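Long-range contact in peptidoglycan-N-acetylglucosamine deacetylase BC_1960 (Bacillus cereus, PDB 4L1G), which removes the acetyl group from N-acetylglucosamine residues of peptidoglycan, and of soluble chitin substrates, with the help of a zinc ion: residues 105-119 against 156-169. Residues are numbered along the deposited sequence; the frame is centred on the assembly and turned at random.
Sequences FLLGENAEKFPNIVK and ILNRLAGYAPKFIR
One face of the Phe105 ring is covered by Arg169, whose CB stands 3.5 Å from the ring centroid, nearly on its normal, in a CH-pi contact; Phe167 O lies at the ring edge. The guanidinium sets a face over the rim of the ring, CZ 3.4 Å from Phe105 CE1, the planes tilted 36° apart. This is the barrel interior of a NodB-type polysaccharide deacetylase, where an aromatic side chain backs a buried arginine. With CG anti to the backbone N and a bend at chi3 (-77°), Arg169 passes across one face of the ring and brings NH1 to a salt bridge with OD1 of Asp80, the predicted proton acceptor, and a hydrogen bond to Thr78 OG1. NE donates a hydrogen bond to Val191 O. The outer layer illustrates helix packing: helices 115-119 and 156-161 cross at -65°, and Leu160 is a knob in a hole formed by Ala111 of helix 108-113 with Pro115, Val118 and Lys119 of the next. Leu160 CD2 meets Pro115 CB at 3.8 Å; CD1 reaches Ala111 O at 3.6 Å. Leu157 CD2 touches both Ala111 CB and Leu106 CD1. Ile156 CD1 approaches Glu112 OE1 to 3.4 Å, while Glu112 OE2 is hydrogen-bonded to Tyr133 OH.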
loop_
_atom_site.group_PDB
_atom_site.type_symbol
_atom_site.label_atom_id
_atom_site.label_comp_id
_atom_site.label_asym_id
_atom_site.label_seq_id
_atom_site.Cartn_x
_atom_site.Cartn_y
_atom_site.Cartn_z
ATOM N N PHE A 105 1.844 -1.021 -3.059
ATOM C CA PHE A 105 1.889 0.224 -3.811
ATOM C C PHE A 105 3.259 0.381 -4.459
ATOM O O PHE A 105 4.237 0.734 -3.799
ATOM C CB PHE A 105 1.557 1.416 -2.912
ATOM C CG PHE A 105 0.104 1.501 -2.540
ATOM C CD1 PHE A 105 -0.337 1.059 -1.303
ATOM C CD2 PHE A 105 -0.825 2.006 -3.437
ATOM C CE1 PHE A 105 -1.677 1.128 -0.961
ATOM C CE2 PHE A 105 -2.166 2.081 -3.102
ATOM C CZ PHE A 105 -2.593 1.640 -1.861
ATOM N N LEU A 106 3.321 0.103 -5.757
ATOM C CA LEU A 106 4.593 0.035 -6.465
ATOM C C LEU A 106 4.952 1.339 -7.171
ATOM O O LEU A 106 4.087 2.015 -7.724
ATOM C CB LEU A 106 4.566 -1.107 -7.482
ATOM C CG LEU A 106 4.178 -2.491 -6.956
ATOM C CD1 LEU A 106 4.171 -3.505 -8.092
ATOM C CD2 LEU A 106 5.104 -2.934 -5.831
ATOM N N LEU A 107 6.237 1.681 -7.142
ATOM C CA LEU A 107 6.750 2.814 -7.904
ATOM C C LEU A 107 6.935 2.400 -9.356
ATOM O O LEU A 107 7.407 1.298 -9.640
ATOM C CB LEU A 107 8.082 3.298 -7.326
ATOM C CG LEU A 107 8.007 4.028 -5.984
ATOM C CD1 LEU A 107 9.388 4.205 -5.380
ATOM C CD2 LEU A 107 7.331 5.374 -6.164
ATOM N N GLY A 108 6.555 3.285 -10.273
ATOM C CA GLY A 108 6.684 3.015 -11.694
ATOM C C GLY A 108 8.111 2.723 -12.121
ATOM O O GLY A 108 8.352 1.810 -12.911
ATOM N N GLU A 109 9.059 3.490 -11.591
ATOM C CA GLU A 109 10.460 3.346 -11.977
ATOM C C GLU A 109 11.062 2.029 -11.486
ATOM O O GLU A 109 11.936 1.459 -12.137
ATOM C CB GLU A 109 11.290 4.537 -11.483
ATOM C CG GLU A 109 11.420 4.634 -9.972
ATOM C CD GLU A 109 12.082 5.923 -9.522
ATOM O OE1 GLU A 109 12.470 6.730 -10.394
ATOM O OE2 GLU A 109 12.213 6.130 -8.297
ATOM N N ASN A 110 10.592 1.549 -10.340
ATOM C CA ASN A 110 11.090 0.296 -9.784
ATOM C C ASN A 110 10.489 -0.915 -10.484
ATOM O O ASN A 110 11.122 -1.966 -10.580
ATOM C CB ASN A 110 10.835 0.235 -8.278
ATOM C CG ASN A 110 11.738 1.170 -7.505
ATOM O OD1 ASN A 110 12.766 1.612 -8.017
ATOM N ND2 ASN A 110 11.366 1.474 -6.266
ATOM N N ALA A 111 9.265 -0.753 -10.976
ATOM C CA ALA A 111 8.604 -1.797 -11.746
ATOM C C ALA A 111 9.327 -2.043 -13.071
ATOM O O ALA A 111 9.290 -3.148 -13.608
ATOM C CB ALA A 111 7.147 -1.436 -11.987
ATOM N N GLU A 112 9.982 -1.009 -13.592
ATOM C CA GLU A 112 10.736 -1.129 -14.837
ATOM C C GLU A 112 12.030 -1.907 -14.638
ATOM O O GLU A 112 12.453 -2.658 -15.518
ATOM C CB GLU A 112 11.053 0.252 -15.413
ATOM C CG GLU A 112 9.857 0.973 -15.996
ATOM C CD GLU A 112 10.215 2.341 -16.537
ATOM O OE1 GLU A 112 9.568 2.782 -17.512
ATOM O OE2 GLU A 112 11.145 2.974 -15.986
ATOM N N LYS A 113 12.657 -1.718 -13.482
ATOM C CA LYS A 113 13.923 -2.378 -13.177
ATOM C C LYS A 113 13.736 -3.863 -12.892
ATOM O O LYS A 113 14.554 -4.689 -13.297
ATOM C CB LYS A 113 14.604 -1.704 -11.985
ATOM C CG LYS A 113 14.927 -0.240 -12.205
ATOM C CD LYS A 113 15.530 0.384 -10.959
ATOM C CE LYS A 113 15.798 1.866 -11.167
ATOM N NZ LYS A 113 16.346 2.513 -9.943
ATOM N N PHE A 114 12.656 -4.197 -12.192
ATOM C CA PHE A 114 12.387 -5.580 -11.816
ATOM C C PHE A 114 10.958 -5.978 -12.181
ATOM O O PHE A 114 10.105 -6.135 -11.303
ATOM C CB PHE A 114 12.623 -5.765 -10.316
ATOM C CG PHE A 114 13.711 -4.883 -9.766
ATOM C CD1 PHE A 114 15.037 -5.108 -10.091
ATOM C CD2 PHE A 114 13.404 -3.826 -8.925
ATOM C CE1 PHE A 114 16.036 -4.297 -9.588
ATOM C CE2 PHE A 114 14.399 -3.013 -8.417
ATOM C CZ PHE A 114 15.715 -3.249 -8.749
ATOM N N PRO A 115 10.697 -6.157 -13.487
ATOM C CA PRO A 115 9.347 -6.407 -14.008
ATOM C C PRO A 115 8.783 -7.750 -13.560
ATOM O O PRO A 115 7.578 -7.868 -13.350
ATOM C CB PRO A 115 9.552 -6.421 -15.531
ATOM C CG PRO A 115 10.921 -5.859 -15.764
ATOM C CD PRO A 115 11.710 -6.203 -14.552
ATOM N N ASN A 116 9.649 -8.748 -13.422
ATOM C CA ASN A 116 9.213 -10.094 -13.062
ATOM C C ASN A 116 8.691 -10.200 -11.631
ATOM O O ASN A 116 7.808 -11.008 -11.339
ATOM C CB ASN A 116 10.343 -11.098 -13.292
ATOM C CG ASN A 116 11.631 -10.694 -12.602
ATOM O OD1 ASN A 116 11.921 -9.508 -12.450
ATOM N ND2 ASN A 116 12.413 -11.683 -12.185
ATOM N N ILE A 117 9.242 -9.383 -10.740
ATOM C CA ILE A 117 8.818 -9.379 -9.346
ATOM C C ILE A 117 7.425 -8.766 -9.236
ATOM O O ILE A 117 6.627 -9.162 -8.388
ATOM C CB ILE A 117 9.831 -8.632 -8.458
ATOM C CG1 ILE A 117 11.211 -9.278 -8.596
ATOM C CG2 ILE A 117 9.391 -8.635 -7.002
ATOM C CD1 ILE A 117 12.267 -8.665 -7.714
ATOM N N VAL A 118 7.137 -7.812 -10.115
ATOM C CA VAL A 118 5.795 -7.257 -10.229
ATOM C C VAL A 118 4.829 -8.361 -10.644
ATOM O O VAL A 118 3.709 -8.449 -10.133
ATOM C CB VAL A 118 5.738 -6.126 -11.274
ATOM C CG1 VAL A 118 4.339 -5.534 -11.343
ATOM C CG2 VAL A 118 6.761 -5.049 -10.949
ATOM N N LYS A 119 5.276 -9.208 -11.570
ATOM C CA LYS A 119 4.473 -10.334 -12.031
ATOM C C LYS A 119 4.258 -11.356 -10.917
ATOM O O LYS A 119 3.187 -11.953 -10.820
ATOM C CB LYS A 119 5.120 -11.007 -13.248
ATOM C CG LYS A 119 5.183 -10.128 -14.494
ATOM C CD LYS A 119 5.828 -10.868 -15.661
ATOM C CE LYS A 119 5.828 -10.027 -16.929
ATOM N NZ LYS A 119 6.502 -10.722 -18.066
ATOM N N ILE A 156 2.565 1.061 -17.096
ATOM C CA ILE A 156 3.601 0.094 -16.758
ATOM C C ILE A 156 3.024 -1.092 -15.989
ATOM O O ILE A 156 3.283 -2.248 -16.326
ATOM C CB ILE A 156 4.722 0.754 -15.929
ATOM C CG1 ILE A 156 5.496 1.758 -16.790
ATOM C CG2 ILE A 156 5.662 -0.300 -15.356
ATOM C CD1 ILE A 156 6.479 2.609 -16.015
ATOM N N LEU A 157 2.229 -0.796 -14.966
ATOM C CA LEU A 157 1.650 -1.832 -14.119
ATOM C C LEU A 157 0.586 -2.645 -14.849
ATOM O O LEU A 157 0.458 -3.848 -14.627
ATOM C CB LEU A 157 1.075 -1.221 -12.837
ATOM C CG LEU A 157 2.106 -0.546 -11.931
ATOM C CD1 LEU A 157 1.444 0.061 -10.706
ATOM C CD2 LEU A 157 3.193 -1.534 -11.532
ATOM N N ASN A 158 -0.173 -1.989 -15.721
ATOM C CA ASN A 158 -1.172 -2.679 -16.528
ATOM C C ASN A 158 -0.529 -3.733 -17.419
ATOM O O ASN A 158 -1.036 -4.846 -17.553
ATOM C CB ASN A 158 -1.959 -1.683 -17.383
ATOM C CG ASN A 158 -3.022 -2.353 -18.230
ATOM O OD1 ASN A 158 -3.752 -3.221 -17.757
ATOM N ND2 ASN A 158 -3.103 -1.962 -19.497
ATOM N N ARG A 159 0.601 -3.372 -18.015
ATOM C CA ARG A 159 1.313 -4.264 -18.919
ATOM C C ARG A 159 1.898 -5.467 -18.179
ATOM O O ARG A 159 1.916 -6.581 -18.703
ATOM C CB ARG A 159 2.416 -3.495 -19.651
ATOM C CG ARG A 159 3.178 -4.311 -20.682
ATOM C CD ARG A 159 4.137 -3.435 -21.474
ATOM N NE ARG A 159 4.994 -2.637 -20.599
ATOM C CZ ARG A 159 6.139 -3.068 -20.079
ATOM N NH1 ARG A 159 6.569 -4.296 -20.345
ATOM N NH2 ARG A 159 6.852 -2.273 -19.292
ATOM N N LEU A 160 2.364 -5.240 -16.956
ATOM C CA LEU A 160 3.012 -6.289 -16.177
ATOM C C LEU A 160 2.024 -7.136 -15.378
ATOM O O LEU A 160 2.174 -8.353 -15.288
ATOM C CB LEU A 160 4.058 -5.687 -15.237
ATOM C CG LEU A 160 5.245 -4.994 -15.905
ATOM C CD1 LEU A 160 6.160 -4.365 -14.868
ATOM C CD2 LEU A 160 6.009 -5.980 -16.773
ATOM N N ALA A 161 1.013 -6.492 -14.801
ATOM C CA ALA A 161 0.081 -7.180 -13.908
ATOM C C ALA A 161 -1.162 -7.700 -14.620
ATOM O O ALA A 161 -1.798 -8.642 -14.154
ATOM C CB ALA A 161 -0.314 -6.274 -12.747
ATOM N N GLY A 162 -1.511 -7.082 -15.743
ATOM C CA GLY A 162 -2.661 -7.518 -16.513
ATOM C C GLY A 162 -3.925 -6.736 -16.209
ATOM O O GLY A 162 -5.004 -7.077 -16.693
ATOM N N TYR A 163 -3.793 -5.690 -15.400
ATOM C CA TYR A 163 -4.912 -4.801 -15.115
ATOM C C TYR A 163 -4.413 -3.426 -14.684
ATOM O O TYR A 163 -3.294 -3.290 -14.195
ATOM C CB TYR A 163 -5.828 -5.397 -14.038
ATOM C CG TYR A 163 -5.188 -5.537 -12.672
ATOM C CD1 TYR A 163 -4.426 -6.655 -12.351
ATOM C CD2 TYR A 163 -5.353 -4.557 -11.701
ATOM C CE1 TYR A 163 -3.841 -6.790 -11.104
ATOM C CE2 TYR A 163 -4.771 -4.682 -10.447
ATOM C CZ TYR A 163 -4.017 -5.801 -10.154
ATOM O OH TYR A 163 -3.438 -5.932 -8.909
ATOM N N ALA A 164 -5.248 -2.409 -14.872
ATOM C CA ALA A 164 -4.926 -1.065 -14.412
ATOM C C ALA A 164 -5.390 -0.890 -12.969
ATOM O O ALA A 164 -6.588 -0.937 -12.696
ATOM C CB ALA A 164 -5.580 -0.027 -15.314
ATOM N N PRO A 165 -4.440 -0.691 -12.039
ATOM C CA PRO A 165 -4.741 -0.601 -10.603
ATOM C C PRO A 165 -5.710 0.531 -10.266
ATOM O O PRO A 165 -5.554 1.646 -10.761
ATOM C CB PRO A 165 -3.371 -0.321 -9.976
ATOM C CG PRO A 165 -2.385 -0.851 -10.967
ATOM C CD PRO A 165 -2.997 -0.573 -12.308
ATOM N N LYS A 166 -6.698 0.240 -9.427
ATOM C CA LYS A 166 -7.688 1.234 -9.030
ATOM C C LYS A 166 -7.176 2.085 -7.872
ATOM O O LYS A 166 -7.617 3.218 -7.677
ATOM C CB LYS A 166 -8.997 0.547 -8.627
ATOM C CG LYS A 166 -10.139 1.503 -8.303
ATOM C CD LYS A 166 -11.360 0.754 -7.793
ATOM C CE LYS A 166 -12.544 1.687 -7.599
ATOM N NZ LYS A 166 -13.005 2.278 -8.885
ATOM N N PHE A 167 -6.236 1.533 -7.112
ATOM C CA PHE A 167 -5.778 2.172 -5.883
ATOM C C PHE A 167 -4.503 2.990 -6.045
ATOM O O PHE A 167 -3.513 2.524 -6.610
ATOM C CB PHE A 167 -5.611 1.135 -4.766
ATOM C CG PHE A 167 -6.910 0.670 -4.174
ATOM C CD1 PHE A 167 -7.593 -0.404 -4.721
ATOM C CD2 PHE A 167 -7.451 1.308 -3.069
ATOM C CE1 PHE A 167 -8.793 -0.835 -4.176
ATOM C CE2 PHE A 167 -8.651 0.883 -2.521
ATOM C CZ PHE A 167 -9.322 -0.189 -3.076
ATOM N N ILE A 168 -4.544 4.215 -5.531
ATOM C CA ILE A 168 -3.391 5.106 -5.520
ATOM C C ILE A 168 -3.012 5.427 -4.080
ATOM O O ILE A 168 -3.883 5.592 -3.227
ATOM C CB ILE A 168 -3.715 6.438 -6.236
ATOM C CG1 ILE A 168 -4.014 6.204 -7.716
ATOM C CG2 ILE A 168 -2.571 7.440 -6.086
ATOM C CD1 ILE A 168 -4.372 7.474 -8.459
ATOM N N ARG A 169 -1.713 5.500 -3.803
ATOM C CA ARG A 169 -1.243 6.074 -2.548
ATOM C C ARG A 169 -0.168 7.120 -2.821
ATOM O O ARG A 169 0.834 6.828 -3.470
ATOM C CB ARG A 169 -0.705 4.999 -1.605
ATOM C CG ARG A 169 -0.158 5.562 -0.304
ATOM C CD ARG A 169 0.292 4.465 0.639
ATOM N NE ARG A 169 -0.830 3.804 1.299
ATOM C CZ ARG A 169 -0.727 2.661 1.969
ATOM N NH1 ARG A 169 0.448 2.048 2.054
ATOM N NH2 ARG A 169 -1.793 2.125 2.547
#